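Local coordinates for endoribonuclease L-PSP/chorismate mutase-like domain-containing protein (Shewanella oneidensis, PDB 2OTM) that is of uncharacterised function but belongs to the YjgF-like (L-PSP/chorismate mutase-like) family and is a putative endoribonuclease that assembles from three copies, at residues 119-122 with 128-131; 94-99 with 111-116; 8-13 with 72-77. All coordinates share one frame; numbering follows the deposited sequence.

Contact 1: 119-122 with 128-131; sequences LLLE and GRHS
Gly-128 lies against the last turns of the helix, its CA 3.7 Å from the carbonyl oxygen of Leu-120 and its own oxygen facing the CD2 methyl of Leu-121. The backbones come very close here, with 4.7 Å between the CA atoms of Leu-121 and Gly-128, and a side chain at Gly-128 would run into the Leu-120 oxygen. Arg-129 turns its CB from the helix, yet its CG still meets Leu-121 CD2 at 3.9 Å; its guanidinium pairs through NE with Glu-28 of the second subunit and through NH1 with Glu-126. This is the return of a beta-alpha-beta unit, where the chain leaves helix 109-124 and drops into strand 131-136 of the YjgF-like sheet. At His-130, chi1 of 53° sets CG between the backbone N and the carbonyl carbon and swings the ring back toward Gly-128. ND1 donates to Gly-128 O at 2.7 Å in an almost straight bond (178°), the acceptor lying in the ring plane, while NE2 bonds to Ser-117 OG, one turn before Leu-120 on the helix. With both nitrogens held, the ring offers a face to Leu-120, whose CD1 sits 3.8 Å from the ring centroid in a CH-pi contact. A leucine in place of His-130 would probably leave Gly-128 O and Ser-117 OG without these mates and the loop less firmly fixed to the helix.

Contact 2: 94-99 with 111-116; sequences YRLEGV and KALDGA
Strand 94-99 and helix 111-116 run 9.5 Å apart at their closest axis approach, with an angle of 134° between their directions, as Leu-96 and Gly-98 on the strand meet Leu-113 and Ala-116 on the helix. Leu-96 points toward the helix, with CG anti to its own amide nitrogen (chi1 160°), which brings both methyls to Ala-116 CB; CD2 is the nearer at 3.6 Å. The same CD2 packs more loosely on Leu-113, 4.2 Å from its CG. Two residues along the strand, Gly-98 presents bare backbone, and Leu-113 CD1 settles 4.0 Å from Gly-98 CA, a place that a CB on Gly-98 would invade. Nothing polar crosses between the segments. On the other side of the strand, Arg-95 and Glu-97 form a salt bridge, NE to OE2 at 2.9 Å; OE2 lies in the plane of the guanidinium group and accepts through its anti lone pair. Tyr-94 and Arg-95 together face Phe-151 in a classic beta bulge. The strand runs between 131-136 and 146-153 in the sheet, and Val-148 of the latter also touches Leu-96; the helix lies over the strand as the connection of a beta-alpha-beta unit, while Thr-73 of helix 62-84 packs on Ala-116.

Contact 3: 8-13 with 72-77; sequences SRLVAA and ATLNAI
In Leu-10 the first torsion of -72° turns CG beside the backbone nitrogen and sends the isobutyl group toward helix 62-84, while in Leu-74 chi1 of -170° extends CG anti to the nitrogen and carries the branch across to meet it. The two leucines approach at a slant, methyl to methyl, with Leu-10 CD2 3.6 Å from Leu-74 CD1. The other methyl of Leu-10, CD1, faces Ile-77 one turn further along the helix and comes within 4.4 Å of its CG2, a distinctly looser touch. Leu-10 thus uses its two branches on two residues of neighbouring turns, the backbones staying well apart: even the nearest CA atoms, those of Leu-10 and Leu-74, are 9.3 Å from one another. Ile-123 of helix 109-124 also packs on Leu-10, and Leu-17, in the loop that follows the short N-terminal helix, packs on Leu-74. Arg-9 adds a polar tie nearby, from NH1 to the carbonyl oxygen of Ile-123. Between the two segments themselves, however, no hydrogen bond or charge pair forms, and helix 6-12 meets helix 62-84 purely through buried aliphatic methyls, whose fit rests on shape and exclusion of water rather than on directional bonds.

In the fold
Read from the N terminus, contact 3 comes first, bringing helix 6-12 onto helix 62-84 and closing a loop of 58 residues that includes the early strands 30-33 and 36-39. Contact 2 then closes the shorter excursion from strand 92-100 to helix 109-124, and contact 1 the tight passage out of that helix toward strand 131-136. The three loops follow in series, neither enclosing nor crossing one another. Contacts 1 and 2 share helix 109-124 and meet at the sheet, where Ser-131 O accepts a probable hydrogen bond from Leu-96 N. Helix 62-84, which carries half of contact 3, also packs on helix 109-124, with Thr-73 reaching Leu-120. Contacts 1 and 2 also border the second subunit; no other subunit of the assembly touches the segments of contact 3.

Contact 1: 119-122 with 128-131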
loop_
_atom_site.group_PDB
_atom_site.type_symbol
_atom_site.label_atom_id
_atom_site.label_comp_id
_atom_site.label_asym_id
_atom_site.label_seq_id
_atom_site.Cartn_x
_atom_site.Cartn_y
_atom_site.Cartn_z
ATOM N N LEU B 119 -5.407 15.747 12.039
ATOM C CA LEU B 119 -6.316 16.620 11.259
ATOM C C LEU B 119 -7.604 15.872 10.869
ATOM O O LEU B 119 -8.709 16.428 10.898
ATOM C CB LEU B 119 -5.633 17.162 10.023
ATOM C CG LEU B 119 -6.432 18.204 9.226
ATOM C CD1 LEU B 119 -6.613 19.529 9.967
ATOM C CD2 LEU B 119 -5.740 18.399 7.880
ATOM N N LEU B 120 -7.470 14.595 10.540
ATOM C CA LEU B 120 -8.656 13.795 10.189
ATOM C C LEU B 120 -9.643 13.773 11.378
ATOM O O LEU B 120 -10.862 13.957 11.206
ATOM C CB LEU B 120 -8.261 12.387 9.798
ATOM C CG LEU B 120 -7.483 12.246 8.473
ATOM C CD1 LEU B 120 -7.104 10.789 8.163
ATOM C CD2 LEU B 120 -8.328 12.854 7.319
ATOM N N LEU B 121 -9.112 13.591 12.573
ATOM C CA LEU B 121 -9.941 13.581 13.785
ATOM C C LEU B 121 -10.517 14.968 14.083
ATOM O O LEU B 121 -11.687 15.086 14.437
ATOM C CB LEU B 121 -9.133 13.051 14.963
ATOM C CG LEU B 121 -8.774 11.558 14.885
ATOM C CD1 LEU B 121 -7.737 11.197 15.930
ATOM C CD2 LEU B 121 -10.009 10.703 15.013
ATOM N N GLU B 122 -9.714 16.007 13.908
ATOM C CA GLU B 122 -10.153 17.383 14.149
ATOM C C GLU B 122 -11.302 17.775 13.223
ATOM O O GLU B 122 -12.310 18.350 13.640
ATOM C CB GLU B 122 -8.978 18.310 13.922
ATOM C CG GLU B 122 -9.245 19.797 14.103
ATOM C CD GLU B 122 -7.985 20.634 13.853
ATOM O OE1 GLU B 122 -6.859 20.059 13.777
ATOM O OE2 GLU B 122 -8.132 21.865 13.737
ATOM N N GLY B 128 -13.687 10.516 11.419
ATOM C CA GLY B 128 -12.293 10.577 11.045
ATOM C C GLY B 128 -11.419 9.510 11.665
ATOM O O GLY B 128 -10.212 9.486 11.421
ATOM N N ARG B 129 -12.002 8.603 12.444
ATOM C CA ARG B 129 -11.246 7.504 13.066
ATOM C C ARG B 129 -10.847 6.518 11.996
ATOM O O ARG B 129 -11.709 5.994 11.297
ATOM C CB ARG B 129 -12.097 6.793 14.111
ATOM C CG ARG B 129 -12.487 7.662 15.285
ATOM C CD ARG B 129 -13.421 6.911 16.215
ATOM N NE ARG B 129 -12.697 6.030 17.126
ATOM C CZ ARG B 129 -13.279 5.237 18.029
ATOM N NH1 ARG B 129 -14.602 5.210 18.151
ATOM N NH2 ARG B 129 -12.530 4.474 18.819
ATOM N N HIS B 130 -9.555 6.259 11.879
ATOM C CA HIS B 130 -9.018 5.517 10.758
ATOM C C HIS B 130 -7.923 4.587 11.201
ATOM O O HIS B 130 -7.259 4.883 12.205
ATOM C CB HIS B 130 -8.387 6.484 9.775
ATOM C CG HIS B 130 -7.376 7.397 10.397
ATOM N ND1 HIS B 130 -7.733 8.553 11.060
ATOM C CD2 HIS B 130 -6.024 7.330 10.458
ATOM C CE1 HIS B 130 -6.645 9.140 11.520
ATOM N NE2 HIS B 130 -5.591 8.432 11.148
ATOM N N SER B 131 -7.752 3.476 10.470
ATOM C CA SER B 131 -6.522 2.692 10.511
ATOM C C SER B 131 -5.518 3.395 9.617
ATOM O O SER B 131 -5.868 4.302 8.862
ATOM C CB SER B 131 -6.716 1.230 10.063
ATOM O OG SER B 131 -7.255 1.116 8.748
#

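Contact 2: 94-99 with 111-116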
loop_
_atom_site.group_PDB
_atom_site.type_symbol
_atom_site.label_atom_id
_atom_site.label_comp_id
_atom_site.label_asym_id
_atom_site.label_seq_id
_atom_site.Cartn_x
_atom_site.Cartn_y
_atom_site.Cartn_z
ATOM N N TYR B 94 -11.869 5.829 6.568
ATOM C CA TYR B 94 -11.522 4.591 7.262
ATOM C C TYR B 94 -10.031 4.246 7.195
ATOM O O TYR B 94 -9.564 3.385 7.952
ATOM C CB TYR B 94 -12.338 3.388 6.763
ATOM C CG TYR B 94 -12.183 3.056 5.311
ATOM C CD1 TYR B 94 -11.188 2.198 4.888
ATOM C CD2 TYR B 94 -13.046 3.583 4.353
ATOM C CE1 TYR B 94 -11.039 1.866 3.561
ATOM C CE2 TYR B 94 -12.876 3.263 2.986
ATOM C CZ TYR B 94 -11.889 2.388 2.626
ATOM O OH TYR B 94 -11.698 2.040 1.339
ATOM N N ARG B 95 -9.296 4.891 6.287
ATOM C CA ARG B 95 -7.884 4.556 6.094
ATOM C C ARG B 95 -7.074 5.753 5.618
ATOM O O ARG B 95 -7.511 6.519 4.757
ATOM C CB ARG B 95 -7.781 3.438 5.071
ATOM C CG ARG B 95 -6.388 2.919 4.772
ATOM C CD ARG B 95 -6.006 1.954 5.795
ATOM N NE ARG B 95 -5.057 0.960 5.332
ATOM C CZ ARG B 95 -4.735 -0.115 6.050
ATOM N NH1 ARG B 95 -5.277 -0.288 7.237
ATOM N NH2 ARG B 95 -3.873 -1.003 5.591
ATOM N N LEU B 96 -5.908 5.924 6.238
ATOM C CA LEU B 96 -4.890 6.900 5.850
ATOM C C LEU B 96 -3.651 6.101 5.479
ATOM O O LEU B 96 -3.265 5.223 6.234
ATOM C CB LEU B 96 -4.543 7.774 7.044
ATOM C CG LEU B 96 -3.218 8.544 7.059
ATOM C CD1 LEU B 96 -3.217 9.555 5.895
ATOM C CD2 LEU B 96 -2.987 9.205 8.444
ATOM N N GLU B 97 -3.027 6.388 4.331
ATOM C CA GLU B 97 -1.747 5.758 3.974
ATOM C C GLU B 97 -0.783 6.887 3.621
ATOM O O GLU B 97 -1.058 7.708 2.753
ATOM C CB GLU B 97 -1.894 4.672 2.885
ATOM C CG GLU B 97 -2.936 3.585 3.295
ATOM C CD GLU B 97 -3.159 2.444 2.327
ATOM O OE1 GLU B 97 -2.637 2.433 1.181
ATOM O OE2 GLU B 97 -3.906 1.524 2.731
ATOM N N GLY B 98 0.340 6.942 4.330
ATOM C CA GLY B 98 1.310 8.020 4.190
ATOM C C GLY B 98 2.703 7.521 3.906
ATOM O O GLY B 98 3.112 6.499 4.457
ATOM N N VAL B 99 3.424 8.265 3.072
ATOM C CA VAL B 99 4.800 8.004 2.721
ATOM C C VAL B 99 5.623 9.234 3.072
ATOM O O VAL B 99 5.211 10.375 2.760
ATOM C CB VAL B 99 4.998 7.782 1.193
ATOM C CG1 VAL B 99 6.391 7.280 0.916
ATOM C CG2 VAL B 99 3.962 6.816 0.610
ATOM N N LYS B 111 5.360 10.163 14.346
ATOM C CA LYS B 111 4.927 11.413 14.942
ATOM C C LYS B 111 4.634 12.444 13.866
ATOM O O LYS B 111 3.676 13.180 13.999
ATOM C CB LYS B 111 5.988 11.966 15.894
ATOM C CG LYS B 111 6.233 11.095 17.099
ATOM N N ALA B 112 5.410 12.440 12.778
ATOM C CA ALA B 112 5.134 13.289 11.629
ATOM C C ALA B 112 3.802 12.936 10.992
ATOM O O ALA B 112 2.998 13.814 10.732
ATOM C CB ALA B 112 6.267 13.212 10.563
ATOM N N LEU B 113 3.547 11.647 10.782
ATOM C CA LEU B 113 2.287 11.220 10.187
ATOM C C LEU B 113 1.062 11.506 11.049
ATOM O O LEU B 113 -0.065 11.607 10.538
ATOM C CB LEU B 113 2.334 9.745 9.759
ATOM C CG LEU B 113 1.197 9.311 8.823
ATOM C CD1 LEU B 113 1.091 10.153 7.564
ATOM C CD2 LEU B 113 1.262 7.821 8.508
ATOM N N ASP B 114 1.266 11.674 12.350
ATOM C CA ASP B 114 0.201 12.166 13.222
ATOM C C ASP B 114 -0.309 13.530 12.793
ATOM O O ASP B 114 -1.404 13.888 13.168
ATOM C CB ASP B 114 0.650 12.241 14.693
ATOM C CG ASP B 114 0.638 10.891 15.393
ATOM O OD1 ASP B 114 -0.066 9.960 14.927
ATOM O OD2 ASP B 114 1.357 10.780 16.415
ATOM N N GLY B 115 0.466 14.298 12.025
ATOM C CA GLY B 115 -0.050 15.549 11.457
ATOM C C GLY B 115 -1.276 15.274 10.586
ATOM O O GLY B 115 -2.236 16.046 10.577
ATOM N N ALA B 116 -1.228 14.169 9.829
ATOM C CA ALA B 116 -2.366 13.712 9.052
ATOM C C ALA B 116 -3.467 13.161 9.960
ATOM O O ALA B 116 -4.612 13.569 9.863
ATOM C CB ALA B 116 -1.929 12.629 8.022
#

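Contact 3: 8-13 with 72-77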
loop_
_atom_site.group_PDB
_atom_site.type_symbol
_atom_site.label_atom_id
_atom_site.label_comp_id
_atom_site.label_asym_id
_atom_site.label_seq_id
_atom_site.Cartn_x
_atom_site.Cartn_y
_atom_site.Cartn_z
ATOM N N SER B 8 -17.424 23.461 8.567
ATOM C CA SER B 8 -17.447 24.444 9.670
ATOM C C SER B 8 -16.222 24.290 10.570
ATOM O O SER B 8 -15.690 25.284 11.106
ATOM C CB SER B 8 -18.751 24.354 10.474
ATOM O OG SER B 8 -18.839 23.132 11.173
ATOM N N ARG B 9 -15.753 23.054 10.726
ATOM C CA ARG B 9 -14.585 22.791 11.559
ATOM C C ARG B 9 -13.300 23.309 10.915
ATOM O O ARG B 9 -12.383 23.780 11.617
ATOM C CB ARG B 9 -14.472 21.322 11.855
ATOM C CG ARG B 9 -15.597 20.800 12.743
ATOM C CD ARG B 9 -15.421 19.319 12.988
ATOM N NE ARG B 9 -16.640 18.704 13.490
ATOM C CZ ARG B 9 -17.448 17.868 12.829
ATOM N NH1 ARG B 9 -17.188 17.461 11.591
ATOM N NH2 ARG B 9 -18.537 17.406 13.446
ATOM N N LEU B 10 -13.221 23.212 9.588
ATOM C CA LEU B 10 -12.119 23.829 8.855
ATOM C C LEU B 10 -12.141 25.348 9.083
ATOM O O LEU B 10 -11.117 25.963 9.366
ATOM C CB LEU B 10 -12.208 23.511 7.351
ATOM C CG LEU B 10 -11.887 22.071 6.915
ATOM C CD1 LEU B 10 -12.432 21.782 5.525
ATOM C CD2 LEU B 10 -10.355 21.746 6.985
ATOM N N VAL B 11 -13.319 25.947 8.972
ATOM C CA VAL B 11 -13.446 27.388 9.209
ATOM C C VAL B 11 -12.998 27.694 10.633
ATOM O O VAL B 11 -12.159 28.570 10.853
ATOM C CB VAL B 11 -14.876 27.893 8.963
ATOM C CG1 VAL B 11 -15.029 29.346 9.463
ATOM C CG2 VAL B 11 -15.237 27.766 7.478
ATOM N N ALA B 12 -13.517 26.941 11.595
ATOM C CA ALA B 12 -13.163 27.157 12.989
ATOM C C ALA B 12 -11.648 27.011 13.254
ATOM O O ALA B 12 -11.107 27.662 14.151
ATOM C CB ALA B 12 -13.972 26.223 13.882
ATOM N N ALA B 13 -10.976 26.176 12.471
ATOM C CA ALA B 13 -9.541 25.959 12.621
ATOM C C ALA B 13 -8.736 26.973 11.859
ATOM O O ALA B 13 -7.506 26.902 11.883
ATOM C CB ALA B 13 -9.150 24.557 12.137
ATOM N N ALA B 72 -0.485 18.199 3.537
ATOM C CA ALA B 72 -0.849 17.185 2.521
ATOM C C ALA B 72 -2.260 16.644 2.742
ATOM O O ALA B 72 -3.019 16.391 1.786
ATOM C CB ALA B 72 0.188 16.031 2.543
ATOM N N THR B 73 -2.627 16.481 4.011
ATOM C CA THR B 73 -3.956 15.962 4.360
ATOM C C THR B 73 -5.023 17.031 4.079
ATOM O O THR B 73 -6.115 16.719 3.625
ATOM C CB THR B 73 -4.006 15.482 5.802
ATOM O OG1 THR B 73 -3.028 14.431 5.984
ATOM C CG2 THR B 73 -5.389 14.949 6.125
ATOM N N LEU B 74 -4.700 18.293 4.315
ATOM C CA LEU B 74 -5.621 19.363 3.931
ATOM C C LEU B 74 -5.868 19.333 2.439
ATOM O O LEU B 74 -7.003 19.518 1.998
ATOM C CB LEU B 74 -5.056 20.729 4.344
ATOM C CG LEU B 74 -5.990 21.923 4.236
ATOM C CD1 LEU B 74 -7.199 21.753 5.193
ATOM C CD2 LEU B 74 -5.213 23.200 4.523
ATOM N N ASN B 75 -4.808 19.110 1.657
ATOM C CA ASN B 75 -4.940 18.906 0.207
ATOM C C ASN B 75 -5.813 17.702 -0.123
ATOM O O ASN B 75 -6.701 17.792 -0.958
ATOM C CB ASN B 75 -3.558 18.760 -0.468
ATOM C CG ASN B 75 -2.922 20.101 -0.796
ATOM O OD1 ASN B 75 -3.071 20.598 -1.924
ATOM N ND2 ASN B 75 -2.260 20.716 0.190
ATOM N N ALA B 76 -5.587 16.585 0.563
ATOM C CA ALA B 76 -6.414 15.389 0.390
ATOM C C ALA B 76 -7.896 15.643 0.697
ATOM O O ALA B 76 -8.771 15.107 0.027
ATOM C CB ALA B 76 -5.871 14.226 1.260
ATOM N N ILE B 77 -8.168 16.430 1.727
ATOM C CA ILE B 77 -9.567 16.795 2.086
ATOM C C ILE B 77 -10.179 17.658 0.990
ATOM O O ILE B 77 -11.345 17.495 0.634
ATOM C CB ILE B 77 -9.616 17.497 3.456
ATOM C CG1 ILE B 77 -9.187 16.495 4.550
ATOM C CG2 ILE B 77 -11.023 18.036 3.758
ATOM C CD1 ILE B 77 -8.940 17.107 5.967
#